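Local coordinates for bartonella effector protein (Bep) substrate of VirB T4SS (Bartonella rochalimae ATCC BAA-1498, PDB 4YK1) that is the BID domain of a VirB type IV secretion effector whose full-length form probably transfers AMP to target proteins, at residues Tyr116-Lys119 with Val120-Arg124; Gly135-Leu138 with Leu139-Lys143. All coordinates share one frame; numbering follows the deposited sequence.

Contact 1 of 2, residues Tyr116-Lys119 with Val120-Arg124; sequences YADK and VSNIR
Residues 116-119 and 120-124 are successive turns of one unbroken alpha-helix, joined by four i to i+4 backbone hydrogen bonds: Val120 N to Tyr116 O, Ser121 N to Ala117 O, Asn122 N to Asp118 O and Ile123 N to Lys119 O, each 3.0 to 3.1 Å long. The first is the straightest, at 168° about the hydrogen. On the inward side the Tyr116 ring and Val120 meet one turn apart. With chi1 near trans (-179°) the Tyr116 ring is turned toward the next turn, and CE1 lies 3.4 Å from Val120 CG2. The methyl approaches the ring obliquely and also sits 3.4 Å from Tyr116 O, so the phenol is packed against the following turn, while its OH is hydrogen-bonded to Asn63 OD1. Ile123 CG1 comes within 3.3 Å of Lys119 O, the oxygen that also accepts the backbone bond from Ile123 N. Toward the exposed side, Asp118 reaches forward and Asn122 reaches back, bringing Asp118 OD2 within 3.2 Å of Asn122 ND2; carboxylate and amide planes are almost perpendicular, 86° apart. The residues of the inner side meet the other helices: Tyr116 and Ala117 touch Ile62 of helix 56-64, Ile123 touches Ile34 of helix 32-49, and Val120 touches Ile28 of helix 21-30. Arg124 adds a salt bridge to Glu21. This division between an apolar inner side and a polar outer side is that of an amphipathic helix in a helical bundle, here the long helix 97-140 of the four-helix BID fold.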
loop_
_atom_site.group_PDB
_atom_site.type_symbol
_atom_site.label_atom_id
_atom_site.label_comp_id
_atom_site.label_asym_id
_atom_site.label_seq_id
_atom_site.Cartn_x
_atom_site.Cartn_y
_atom_site.Cartn_z
ATOM N N TYR A 116 -5.262 2.051 1.216
ATOM C CA TYR A 116 -3.954 1.549 1.613
ATOM C C TYR A 116 -2.852 2.458 1.067
ATOM O O TYR A 116 -1.918 2.823 1.788
ATOM C CB TYR A 116 -3.756 0.106 1.123
ATOM C CG TYR A 116 -2.418 -0.503 1.512
ATOM C CD1 TYR A 116 -1.277 -0.277 0.743
ATOM C CD2 TYR A 116 -2.296 -1.310 2.648
ATOM C CE1 TYR A 116 -0.054 -0.830 1.089
ATOM C CE2 TYR A 116 -1.068 -1.872 3.004
ATOM C CZ TYR A 116 0.045 -1.613 2.224
ATOM O OH TYR A 116 1.263 -2.156 2.549
ATOM N N ALA A 117 -2.951 2.814 -0.209
ATOM C CA ALA A 117 -1.925 3.647 -0.836
ATOM C C ALA A 117 -1.863 5.028 -0.198
ATOM O O ALA A 117 -0.789 5.606 -0.090
ATOM C CB ALA A 117 -2.171 3.780 -2.337
ATOM N N ASP A 118 -3.016 5.571 0.193
ATOM C CA ASP A 118 -3.044 6.872 0.881
ATOM C C ASP A 118 -2.308 6.799 2.220
ATOM O O ASP A 118 -1.600 7.734 2.602
ATOM C CB ASP A 118 -4.483 7.338 1.107
ATOM C CG ASP A 118 -4.566 8.642 1.903
ATOM O OD1 ASP A 118 -4.536 9.709 1.265
ATOM O OD2 ASP A 118 -4.663 8.600 3.156
ATOM N N LYS A 119 -2.495 5.697 2.943
ATOM C CA LYS A 119 -1.825 5.516 4.231
ATOM C C LYS A 119 -0.320 5.442 4.024
ATOM O O LYS A 119 0.442 6.081 4.747
ATOM C CB LYS A 119 -2.310 4.249 4.955
ATOM C CG LYS A 119 -3.770 4.273 5.404
ATOM C CD LYS A 119 -4.198 2.917 5.999
ATOM C CE LYS A 119 -5.717 2.812 6.189
ATOM N NZ LYS A 119 -6.353 1.952 5.129
ATOM N N VAL A 120 0.109 4.649 3.043
ATOM C CA VAL A 120 1.528 4.536 2.731
ATOM C C VAL A 120 2.134 5.910 2.427
ATOM O O VAL A 120 3.200 6.251 2.926
ATOM C CB VAL A 120 1.767 3.589 1.555
ATOM C CG1 VAL A 120 3.217 3.692 1.100
ATOM C CG2 VAL A 120 1.435 2.154 1.963
ATOM N N SER A 121 1.446 6.680 1.592
ATOM C CA SER A 121 1.886 8.006 1.203
ATOM C C SER A 121 2.114 8.916 2.412
ATOM O O SER A 121 3.128 9.604 2.501
ATOM C CB SER A 121 0.858 8.638 0.266
ATOM O OG SER A 121 1.356 9.857 -0.243
ATOM N N ASN A 122 1.175 8.903 3.351
ATOM C CA ASN A 122 1.315 9.703 4.563
ATOM C C ASN A 122 2.463 9.227 5.452
ATOM O O ASN A 122 3.158 10.041 6.038
ATOM C CB ASN A 122 0.013 9.690 5.353
ATOM C CG ASN A 122 -1.067 10.497 4.675
ATOM O OD1 ASN A 122 -0.786 11.519 4.059
ATOM N ND2 ASN A 122 -2.297 10.031 4.762
ATOM N N ILE A 123 2.644 7.915 5.562
ATOM C CA ILE A 123 3.721 7.355 6.376
ATOM C C ILE A 123 5.070 7.782 5.818
ATOM O O ILE A 123 5.956 8.234 6.554
ATOM C CB ILE A 123 3.631 5.823 6.444
ATOM C CG1 ILE A 123 2.407 5.399 7.247
ATOM C CG2 ILE A 123 4.873 5.246 7.105
ATOM C CD1 ILE A 123 2.177 3.923 7.238
ATOM N N ARG A 124 5.221 7.631 4.509
ATOM C CA ARG A 124 6.452 8.017 3.830
ATOM C C ARG A 124 6.754 9.507 4.015
ATOM O O ARG A 124 7.909 9.884 4.210
ATOM C CB ARG A 124 6.374 7.657 2.339
ATOM C CG ARG A 124 6.252 6.129 2.102
ATOM C CD ARG A 124 6.509 5.736 0.655
ATOM N NE ARG A 124 7.849 6.121 0.227
ATOM C CZ ARG A 124 8.893 5.298 0.146
ATOM N NH1 ARG A 124 8.782 4.002 0.446
ATOM N NH2 ARG A 124 10.059 5.783 -0.246
#

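Contact 2 of 2, residues Gly135-Leu138 with Leu139-Lys143; sequences GRRL and LQTVK
The guanidinium of Arg136 and the carboxamide of Gln140 come together one helical turn apart with their planes 73° from each other, neither lying flat on its partner. Gln140 NE2 approaches the guanidinium obliquely, 3.2 Å from Arg136 NH2; both are donors, so the proximity is no hydrogen bond. The amide instead has the arginine's aliphatic part beside it, with Gln140 OE1 3.6 Å from Arg136 CG. Arg136 is brought here by a first torsion that sets CG anti to the backbone N (chi1 175°) and by a bend at chi3, whereas Gln140 runs extended beyond CG. The backbone here is still regularly helical: Leu139 N bonds to Gly135 O and Gln140 N to Arg136 O, the latter at 3.0 Å. This is the C-terminal end of helix 97-140, the long last helix of the BID domain, and Thr141 is the first residue to leave helical backbone angles. Its N still makes an i to i+4 bond to Arg137 O, 3.0 Å long but bent to 137°, and Gln140 N adds a weak bond to the same oxygen. Thr141 OG1 is modelled only 2.3 Å from Arg137 O, an improbably short separation, so the detail of that hydroxyl bond is doubtful. Leu139 CB packs 3.4 Å from Arg136 O. Beyond the last turn a water lies 2.7 Å from Leu138 O and 2.6 Å from Thr141 O, placed to donate to either, linking the Leu138 carbonyl to that of Thr141, where the chain departs.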
loop_
_atom_site.group_PDB
_atom_site.type_symbol
_atom_site.label_atom_id
_atom_site.label_comp_id
_atom_site.label_asym_id
_atom_site.label_seq_id
_atom_site.Cartn_x
_atom_site.Cartn_y
_atom_site.Cartn_z
ATOM N N GLY A 135 17.677 15.877 11.472
ATOM C CA GLY A 135 18.925 16.343 10.894
ATOM C C GLY A 135 19.188 17.784 11.280
ATOM O O GLY A 135 20.294 18.143 11.691
ATOM N N ARG A 136 18.156 18.611 11.159
ATOM C CA ARG A 136 18.250 20.021 11.528
ATOM C C ARG A 136 18.649 20.190 12.991
ATOM O O ARG A 136 19.552 20.974 13.301
ATOM C CB ARG A 136 16.927 20.728 11.244
ATOM C CG ARG A 136 16.847 22.169 11.696
ATOM C CD ARG A 136 15.640 22.865 11.069
ATOM N NE ARG A 136 15.948 23.397 9.743
ATOM C CZ ARG A 136 16.235 24.675 9.496
ATOM N NH1 ARG A 136 16.509 25.066 8.259
ATOM N NH2 ARG A 136 16.239 25.562 10.485
ATOM N N ARG A 137 17.999 19.454 13.891
ATOM C CA ARG A 137 18.390 19.483 15.305
ATOM C C ARG A 137 19.833 19.053 15.510
ATOM O O ARG A 137 20.568 19.691 16.239
ATOM C CB ARG A 137 17.495 18.577 16.151
ATOM C CG ARG A 137 16.439 19.300 16.940
ATOM C CD ARG A 137 15.757 18.354 17.932
ATOM N NE ARG A 137 15.322 17.111 17.298
ATOM C CZ ARG A 137 14.236 16.996 16.536
ATOM N NH1 ARG A 137 13.468 18.050 16.297
ATOM N NH2 ARG A 137 13.916 15.831 16.008
ATOM N N LEU A 138 20.234 17.953 14.883
ATOM C CA LEU A 138 21.606 17.457 15.029
ATOM C C LEU A 138 22.632 18.505 14.595
ATOM O O LEU A 138 23.707 18.646 15.202
ATOM C CB LEU A 138 21.791 16.177 14.221
ATOM C CG LEU A 138 21.545 14.874 14.983
ATOM C CD1 LEU A 138 20.263 14.931 15.814
ATOM C CD2 LEU A 138 21.504 13.719 14.005
ATOM N N LEU A 139 22.278 19.246 13.549
ATOM C CA LEU A 139 23.118 20.323 13.027
ATOM C C LEU A 139 23.232 21.523 13.974
ATOM O O LEU A 139 24.322 22.019 14.244
ATOM C CB LEU A 139 22.551 20.786 11.689
ATOM C CG LEU A 139 23.425 21.199 10.520
ATOM C CD1 LEU A 139 24.631 20.280 10.407
ATOM C CD2 LEU A 139 22.564 21.096 9.270
ATOM N N GLN A 140 22.100 22.009 14.468
ATOM C CA GLN A 140 22.092 23.304 15.132
ATOM C C GLN A 140 22.244 23.223 16.638
ATOM O O GLN A 140 22.478 24.239 17.286
ATOM C CB GLN A 140 20.796 24.062 14.813
ATOM C CG GLN A 140 20.354 24.002 13.363
ATOM C CD GLN A 140 19.065 24.778 13.126
ATOM O OE1 GLN A 140 18.108 24.660 13.894
ATOM N NE2 GLN A 140 19.018 25.535 12.039
ATOM N N THR A 141 22.105 22.030 17.204
ATOM C CA THR A 141 22.057 21.898 18.669
ATOM C C THR A 141 23.418 22.129 19.324
ATOM O O THR A 141 24.456 21.791 18.751
ATOM C CB THR A 141 21.528 20.497 19.075
ATOM O OG1 THR A 141 20.243 20.305 18.482
ATOM C CG2 THR A 141 21.361 20.390 20.571
ATOM N N VAL A 142 23.402 22.723 20.518
ATOM C CA VAL A 142 24.578 22.823 21.374
ATOM C C VAL A 142 24.312 21.932 22.579
ATOM O O VAL A 142 23.371 22.176 23.336
ATOM C CB VAL A 142 24.873 24.269 21.824
ATOM C CG1 VAL A 142 26.012 24.277 22.834
ATOM C CG2 VAL A 142 25.198 25.169 20.615
ATOM N N LYS A 143 25.130 20.897 22.739
ATOM C CA LYS A 143 24.938 19.906 23.794
ATOM C C LYS A 143 25.594 20.382 25.070
ATOM O O LYS A 143 26.814 20.431 25.178
ATOM C CB LYS A 143 25.510 18.546 23.380
HETATM O O HOH W 1 25.197 20.114 16.849
#

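Overall arrangement
Both contacts are local ones on the same helix, 97-140, in series along the chain; their centres are 29 Å apart and their nearest atoms about 14 Å, without touching. Contact 1 is partly buried near the centre of the domain, where three other helices cover one side of it, and its apolar packing is joined by polar bonds to helices 56-64 and 21-30. Contact 2 is a surface contact about 34 Å from the chain's centre, where the helix stops. There no apolar pair joins the turns: exposed long polar side chains, a water and a bent backbone bond mark the helix end, in contrast to the regular bonding of 116-124.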